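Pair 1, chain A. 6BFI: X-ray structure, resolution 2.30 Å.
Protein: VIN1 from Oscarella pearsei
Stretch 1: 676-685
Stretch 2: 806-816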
# COMPACT_ATOMS: atom_id res chain seq x y z
N SER A 676 -10.07 20.08 -6.68
CA SER A 676 -9.34 19.57 -5.52
C SER A 676 -7.84 19.58 -5.77
O SER A 676 -7.06 19.91 -4.87
CB SER A 676 -9.81 18.15 -5.17
OG SER A 676 -9.43 17.23 -6.18
N VAL A 677 -7.41 19.23 -6.99
CA VAL A 677 -5.99 19.28 -7.30
C VAL A 677 -5.48 20.72 -7.30
O VAL A 677 -4.48 21.05 -6.65
CB VAL A 677 -5.71 18.59 -8.64
CG1 VAL A 677 -4.32 18.94 -9.13
CG2 VAL A 677 -5.85 17.09 -8.50
N PHE A 678 -6.18 21.60 -8.02
CA PHE A 678 -5.79 23.01 -8.08
C PHE A 678 -5.73 23.62 -6.68
O PHE A 678 -4.84 24.42 -6.39
CB PHE A 678 -6.76 23.79 -8.96
CG PHE A 678 -6.44 25.25 -9.07
CD1 PHE A 678 -5.56 25.71 -10.03
CD2 PHE A 678 -7.04 26.17 -8.22
CE1 PHE A 678 -5.26 27.06 -10.13
CE2 PHE A 678 -6.75 27.52 -8.32
CZ PHE A 678 -5.86 27.96 -9.28
N ARG A 679 -6.66 23.24 -5.81
CA ARG A 679 -6.66 23.78 -4.46
C ARG A 679 -5.54 23.18 -3.62
O ARG A 679 -4.98 23.87 -2.76
CB ARG A 679 -8.01 23.52 -3.80
CG ARG A 679 -8.29 24.41 -2.61
CD ARG A 679 -9.79 24.50 -2.35
NE ARG A 679 -10.52 25.03 -3.50
CZ ARG A 679 -11.25 24.29 -4.33
NH1 ARG A 679 -11.35 22.98 -4.14
NH2 ARG A 679 -11.88 24.86 -5.35
N GLU A 680 -5.19 21.91 -3.86
CA GLU A 680 -4.05 21.33 -3.16
C GLU A 680 -2.75 22.04 -3.53
O GLU A 680 -1.93 22.33 -2.66
CB GLU A 680 -3.95 19.83 -3.47
CG GLU A 680 -2.78 19.13 -2.79
CD GLU A 680 -2.94 19.04 -1.29
OE1 GLU A 680 -4.10 19.05 -0.81
OE2 GLU A 680 -1.92 18.96 -0.58
N ALA A 681 -2.56 22.33 -4.81
CA ALA A 681 -1.34 23.00 -5.25
C ALA A 681 -1.37 24.51 -5.04
O ALA A 681 -0.30 25.14 -5.08
CB ALA A 681 -1.08 22.70 -6.73
N ASP A 682 -2.54 25.10 -4.79
CA ASP A 682 -2.64 26.55 -4.74
C ASP A 682 -2.08 27.13 -3.45
O ASP A 682 -1.66 28.29 -3.43
CB ASP A 682 -4.10 26.98 -4.91
CG ASP A 682 -4.25 28.48 -5.14
OD1 ASP A 682 -3.37 29.08 -5.79
OD2 ASP A 682 -5.25 29.06 -4.66
N GLN A 683 -2.07 26.35 -2.37
CA GLN A 683 -1.54 26.84 -1.10
C GLN A 683 -0.03 27.02 -1.12
O GLN A 683 0.53 27.57 -0.16
CB GLN A 683 -1.95 25.89 0.04
CG GLN A 683 -1.66 24.43 -0.23
CD GLN A 683 -2.16 23.53 0.88
OE1 GLN A 683 -2.18 23.92 2.05
NE2 GLN A 683 -2.56 22.31 0.53
N TRP A 684 0.65 26.57 -2.17
CA TRP A 684 2.09 26.75 -2.33
C TRP A 684 2.36 27.81 -3.39
O TRP A 684 1.68 27.88 -4.42
CB TRP A 684 2.77 25.44 -2.74
CG TRP A 684 2.44 24.29 -1.85
CD1 TRP A 684 1.44 23.38 -2.04
CD2 TRP A 684 3.10 23.92 -0.64
NE1 TRP A 684 1.45 22.46 -1.02
CE2 TRP A 684 2.46 22.77 -0.15
CE3 TRP A 684 4.18 24.45 0.07
CZ2 TRP A 684 2.85 22.14 1.03
CZ3 TRP A 684 4.57 23.82 1.24
CH2 TRP A 684 3.91 22.68 1.71
N ASP A 685 3.37 28.64 -3.14
CA ASP A 685 3.82 29.60 -4.14
C ASP A 685 4.63 28.88 -5.21
O ASP A 685 5.26 27.85 -4.96
CB ASP A 685 4.65 30.71 -3.51
CG ASP A 685 6.00 30.23 -3.02
OD1 ASP A 685 6.09 29.08 -2.53
OD2 ASP A 685 6.98 30.99 -3.12
N THR A 806 -4.37 10.75 -8.01
CA THR A 806 -2.96 10.36 -8.09
C THR A 806 -2.05 11.59 -8.09
O THR A 806 -1.04 11.62 -7.37
CB THR A 806 -2.72 9.51 -9.33
OG1 THR A 806 -3.54 8.34 -9.26
CG2 THR A 806 -1.26 9.10 -9.42
N VAL A 807 -2.40 12.62 -8.87
CA VAL A 807 -1.56 13.81 -8.94
C VAL A 807 -1.50 14.51 -7.59
O VAL A 807 -0.44 14.98 -7.16
CB VAL A 807 -2.06 14.75 -10.05
CG1 VAL A 807 -1.31 16.08 -10.00
CG2 VAL A 807 -1.89 14.10 -11.42
N LYS A 808 -2.64 14.60 -6.90
CA LYS A 808 -2.67 15.24 -5.59
C LYS A 808 -1.78 14.49 -4.59
O LYS A 808 -0.91 15.09 -3.93
CB LYS A 808 -4.12 15.29 -5.10
CG LYS A 808 -4.32 15.61 -3.64
CD LYS A 808 -5.81 15.68 -3.33
CE LYS A 808 -6.07 15.83 -1.85
NZ LYS A 808 -7.53 15.96 -1.57
N ASP A 809 -1.96 13.17 -4.50
CA ASP A 809 -1.09 12.37 -3.64
C ASP A 809 0.37 12.48 -4.06
O ASP A 809 1.27 12.32 -3.22
CB ASP A 809 -1.55 10.92 -3.63
CG ASP A 809 -2.88 10.73 -2.94
OD1 ASP A 809 -3.14 11.42 -1.93
OD2 ASP A 809 -3.68 9.88 -3.40
N VAL A 810 0.63 12.77 -5.34
CA VAL A 810 2.00 12.99 -5.78
C VAL A 810 2.52 14.33 -5.28
O VAL A 810 3.72 14.47 -4.98
CB VAL A 810 2.09 12.87 -7.32
CG1 VAL A 810 3.37 13.51 -7.84
CG2 VAL A 810 2.04 11.42 -7.74
N ILE A 811 1.65 15.34 -5.17
CA ILE A 811 2.05 16.60 -4.54
C ILE A 811 2.52 16.33 -3.12
O ILE A 811 3.65 16.67 -2.73
CB ILE A 811 0.90 17.61 -4.56
CG1 ILE A 811 0.40 17.87 -5.97
CG2 ILE A 811 1.34 18.92 -3.91
CD1 ILE A 811 -0.84 18.73 -5.99
N ARG A 812 1.65 15.71 -2.31
CA ARG A 812 2.00 15.49 -0.91
C ARG A 812 3.23 14.59 -0.77
O ARG A 812 4.13 14.88 0.03
CB ARG A 812 0.81 14.91 -0.15
CG ARG A 812 -0.39 15.83 -0.12
CD ARG A 812 -1.53 15.24 0.69
NE ARG A 812 -2.72 16.07 0.63
CZ ARG A 812 -3.87 15.79 1.25
NH1 ARG A 812 -3.97 14.69 1.98
NH2 ARG A 812 -4.90 16.62 1.14
N ALA A 813 3.30 13.51 -1.55
CA ALA A 813 4.44 12.60 -1.46
C ALA A 813 5.73 13.27 -1.92
O ALA A 813 6.81 12.91 -1.44
CB ALA A 813 4.17 11.34 -2.28
N SER A 814 5.64 14.22 -2.86
CA SER A 814 6.83 14.94 -3.29
C SER A 814 7.30 15.90 -2.21
O SER A 814 8.51 16.01 -1.94
CB SER A 814 6.55 15.69 -4.59
OG SER A 814 6.11 14.81 -5.61
N GLU A 815 6.37 16.61 -1.57
CA GLU A 815 6.73 17.45 -0.43
C GLU A 815 7.38 16.62 0.67
O GLU A 815 8.32 17.07 1.33
CB GLU A 815 5.50 18.18 0.09
CG GLU A 815 5.79 19.27 1.12
CD GLU A 815 5.86 18.74 2.54
OE1 GLU A 815 5.43 17.58 2.77
OE2 GLU A 815 6.33 19.48 3.43
N ALA A 816 6.89 15.39 0.87
CA ALA A 816 7.50 14.51 1.87
C ALA A 816 8.88 14.04 1.42
O ALA A 816 9.78 13.87 2.26
CB ALA A 816 6.59 13.32 2.15

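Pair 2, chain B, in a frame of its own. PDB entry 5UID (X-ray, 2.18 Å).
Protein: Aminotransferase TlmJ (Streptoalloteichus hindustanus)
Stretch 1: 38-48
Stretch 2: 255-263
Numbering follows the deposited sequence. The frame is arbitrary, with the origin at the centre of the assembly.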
# COMPACT_ATOMS: atom_id res chain seq x y z
N LYS B 38 -16.23 -0.73 -5.42
CA LYS B 38 -17.07 0.06 -6.31
C LYS B 38 -18.14 0.82 -5.53
O LYS B 38 -18.44 1.97 -5.85
CB LYS B 38 -17.72 -0.85 -7.36
CG LYS B 38 -18.45 -0.11 -8.48
CD LYS B 38 -19.05 -1.08 -9.49
CE LYS B 38 -19.85 -0.34 -10.54
NZ LYS B 38 -20.48 -1.27 -11.53
N VAL B 39 -18.70 0.20 -4.50
CA VAL B 39 -19.71 0.87 -3.69
C VAL B 39 -19.10 2.03 -2.92
O VAL B 39 -19.67 3.13 -2.87
CB VAL B 39 -20.41 -0.14 -2.75
CG1 VAL B 39 -21.21 0.58 -1.68
CG2 VAL B 39 -21.31 -1.07 -3.56
N PHE B 40 -17.93 1.82 -2.31
CA PHE B 40 -17.30 2.88 -1.54
C PHE B 40 -16.90 4.05 -2.43
O PHE B 40 -17.05 5.22 -2.04
CB PHE B 40 -16.08 2.34 -0.78
CG PHE B 40 -15.40 3.37 0.08
CD1 PHE B 40 -16.14 4.24 0.87
CD2 PHE B 40 -14.02 3.46 0.11
CE1 PHE B 40 -15.51 5.19 1.67
CE2 PHE B 40 -13.39 4.40 0.91
CZ PHE B 40 -14.14 5.27 1.68
N GLU B 41 -16.38 3.77 -3.63
CA GLU B 41 -16.09 4.84 -4.57
C GLU B 41 -17.35 5.63 -4.91
O GLU B 41 -17.35 6.86 -4.88
CB GLU B 41 -15.46 4.27 -5.85
CG GLU B 41 -14.02 3.79 -5.67
CD GLU B 41 -13.39 3.33 -6.97
OE1 GLU B 41 -14.06 3.41 -8.02
OE2 GLU B 41 -12.22 2.90 -6.95
N ALA B 42 -18.44 4.92 -5.21
CA ALA B 42 -19.70 5.60 -5.51
C ALA B 42 -20.20 6.39 -4.30
O ALA B 42 -20.72 7.50 -4.45
CB ALA B 42 -20.75 4.59 -5.96
N ASP B 43 -20.05 5.83 -3.10
CA ASP B 43 -20.45 6.54 -1.89
C ASP B 43 -19.62 7.80 -1.69
O ASP B 43 -20.15 8.88 -1.42
CB ASP B 43 -20.34 5.62 -0.68
CG ASP B 43 -21.41 4.54 -0.66
OD1 ASP B 43 -22.32 4.60 -1.51
OD2 ASP B 43 -21.33 3.65 0.21
N PHE B 44 -18.29 7.67 -1.82
CA PHE B 44 -17.42 8.82 -1.60
C PHE B 44 -17.63 9.89 -2.66
O PHE B 44 -17.63 11.09 -2.36
CB PHE B 44 -15.95 8.37 -1.57
CG PHE B 44 -15.02 9.36 -0.93
CD1 PHE B 44 -15.01 9.53 0.44
CD2 PHE B 44 -14.16 10.12 -1.70
CE1 PHE B 44 -14.16 10.45 1.04
CE2 PHE B 44 -13.30 11.03 -1.11
CZ PHE B 44 -13.30 11.20 0.26
N ALA B 45 -17.84 9.47 -3.92
CA ALA B 45 -18.10 10.43 -4.99
C ALA B 45 -19.35 11.25 -4.71
O ALA B 45 -19.38 12.46 -4.96
CB ALA B 45 -18.21 9.71 -6.33
N GLU B 46 -20.41 10.60 -4.21
CA GLU B 46 -21.61 11.34 -3.83
C GLU B 46 -21.31 12.29 -2.67
O GLU B 46 -21.83 13.42 -2.64
CB GLU B 46 -22.72 10.37 -3.45
CG GLU B 46 -24.00 11.04 -2.98
CD GLU B 46 -25.05 10.05 -2.53
OE1 GLU B 46 -24.85 8.83 -2.74
OE2 GLU B 46 -26.08 10.48 -1.96
N HIS B 47 -20.49 11.85 -1.72
CA HIS B 47 -20.08 12.73 -0.62
C HIS B 47 -19.38 13.97 -1.14
O HIS B 47 -19.58 15.08 -0.62
CB HIS B 47 -19.18 11.95 0.34
CG HIS B 47 -18.54 12.80 1.39
ND1 HIS B 47 -19.25 13.35 2.44
CD2 HIS B 47 -17.25 13.19 1.56
CE1 HIS B 47 -18.42 14.04 3.21
NE2 HIS B 47 -17.21 13.96 2.70
N LEU B 48 -18.55 13.82 -2.17
CA LEU B 48 -17.84 14.95 -2.76
C LEU B 48 -18.71 15.75 -3.72
O LEU B 48 -18.35 16.88 -4.07
CB LEU B 48 -16.59 14.48 -3.50
CG LEU B 48 -15.52 13.80 -2.65
CD1 LEU B 48 -14.37 13.35 -3.52
CD2 LEU B 48 -15.04 14.76 -1.56
N GLY B 255 -14.86 1.55 4.89
CA GLY B 255 -15.00 2.93 4.47
C GLY B 255 -16.44 3.37 4.32
O GLY B 255 -16.81 4.49 4.70
N SER B 256 -17.28 2.50 3.75
CA SER B 256 -18.69 2.85 3.60
C SER B 256 -19.35 3.05 4.96
O SER B 256 -20.21 3.92 5.11
CB SER B 256 -19.42 1.76 2.80
OG SER B 256 -19.05 1.81 1.43
N VAL B 257 -18.96 2.25 5.95
CA VAL B 257 -19.51 2.42 7.30
C VAL B 257 -19.01 3.72 7.92
O VAL B 257 -19.79 4.49 8.48
CB VAL B 257 -19.17 1.20 8.17
CG1 VAL B 257 -19.65 1.42 9.60
CG2 VAL B 257 -19.78 -0.07 7.59
N GLN B 258 -17.70 3.98 7.81
CA GLN B 258 -17.14 5.20 8.37
C GLN B 258 -17.71 6.44 7.69
O GLN B 258 -17.93 7.47 8.33
CB GLN B 258 -15.62 5.18 8.26
CG GLN B 258 -14.93 4.19 9.17
CD GLN B 258 -14.63 4.76 10.54
OE1 GLN B 258 -13.90 5.75 10.67
NE2 GLN B 258 -15.20 4.16 11.58
N LEU B 259 -17.97 6.35 6.38
CA LEU B 259 -18.53 7.49 5.66
C LEU B 259 -19.92 7.84 6.17
O LEU B 259 -20.25 9.02 6.32
CB LEU B 259 -18.56 7.20 4.16
CG LEU B 259 -19.04 8.33 3.25
CD1 LEU B 259 -18.27 9.61 3.54
CD2 LEU B 259 -18.92 7.93 1.79
N ARG B 260 -20.75 6.83 6.45
CA ARG B 260 -22.08 7.11 7.00
C ARG B 260 -22.00 7.72 8.39
O ARG B 260 -22.89 8.49 8.77
CB ARG B 260 -22.92 5.83 7.03
CG ARG B 260 -23.44 5.39 5.68
CD ARG B 260 -24.38 4.19 5.81
NE ARG B 260 -23.66 2.96 6.11
CZ ARG B 260 -23.23 2.10 5.18
NH1 ARG B 260 -23.45 2.34 3.90
NH2 ARG B 260 -22.59 1.00 5.55
N ARG B 261 -20.96 7.39 9.15
CA ARG B 261 -20.75 7.95 10.48
C ARG B 261 -19.99 9.26 10.46
O ARG B 261 -19.94 9.93 11.50
CB ARG B 261 -20.00 6.94 11.36
CG ARG B 261 -20.70 5.60 11.55
CD ARG B 261 -19.89 4.67 12.44
NE ARG B 261 -19.77 5.19 13.80
CZ ARG B 261 -18.97 4.68 14.73
NH1 ARG B 261 -18.21 3.63 14.44
NH2 ARG B 261 -18.93 5.21 15.94
N LEU B 262 -19.42 9.64 9.32
CA LEU B 262 -18.59 10.84 9.26
C LEU B 262 -19.29 12.10 9.74
O LEU B 262 -18.68 12.86 10.52
CB LEU B 262 -18.05 11.02 7.83
CG LEU B 262 -17.19 12.26 7.57
CD1 LEU B 262 -15.96 12.25 8.46
CD2 LEU B 262 -16.78 12.34 6.10
N PRO B 263 -20.54 12.41 9.33
CA PRO B 263 -21.19 13.61 9.87
C PRO B 263 -21.25 13.63 11.39
O PRO B 263 -21.04 14.69 12.00
CB PRO B 263 -22.59 13.57 9.25
CG PRO B 263 -22.40 12.81 7.99
CD PRO B 263 -21.37 11.76 8.31
O HOH W 1 -21.26 5.00 2.68
O HOH W 2 -22.97 1.78 1.01

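The sharpest difference between the two pairs lies in how an acidic residue on the first helix meets an arginine on the second. In pair 1, Glu A680 and Arg A812 form a direct salt bridge: Arg A812 NH2 donates to Glu A680 OE1 at 3.2 Å, and a weak hydrogen bond runs from Arg A812 NE to Glu A680 OE2, also 3.2 Å. The carboxylate thus meets the edge of the guanidinium near its plane, where the N-H groups point. In pair 2 the matching residues are Asp B43 and Arg B260, but Asp B43 OD2 stays 4.5 Å from Arg B260 NH1 and well out of the guanidinium plane, so only the charges are near each other. Water 2 fills the gap, donating to Asp B43 OD2 at 2.6 Å and accepting from Arg B260 NH1 at 3.0 Å. Water 1 donates both to Asp B43 OD2 (2.8 Å) and to Ser B256 O (2.9 Å), tying the same carboxylate to the backbone of the second helix.

These differences sit on a common frame. Fourteen central residues superpose with an RMSD of 0.5 Å, and in each pair two helices run nearly parallel, at 14° with axes 9.4 Å apart in pair 1 and 21° with 9.6 Å in pair 2.

The closest backbone register also corresponds: Val A677 and Lys A808 match Phe B40 and Ser B256. Here pair 1 uses aliphatic packing, with Val A677 CG1 4.2 Å from Val A807 CG1 and Val A677 CG2 4.2 Å from Lys A808 CB. Phe B40 instead lays one ring face over Gly B255, the counterpart of Val A807, with Gly B255 CA 3.9 Å from the ring centroid. The glycine makes this possible, since an ideal CB would lie 2.6 Å from Phe B40 CZ.

One turn on, Ile A811 and Leu B259 coincide, and both point toward the first helix. Ile A811 CD1 reaches Glu A680 CG at 3.8 Å and Ala A681 CB at 4.0 Å. Leu B259 sits as a knob among Phe B40, Asp B43, Phe B44 and His B47; its CD2 lies 4.4 Å from Phe B44 CD1, where pair 1 has the small Ala A681, while its CD1 lies over one face of the His B47 ring, 4.1 Å from the centroid.

Beyond this the first stretches diverge: Trp A684 CH2 lies 3.9 Å from Glu A815 CG.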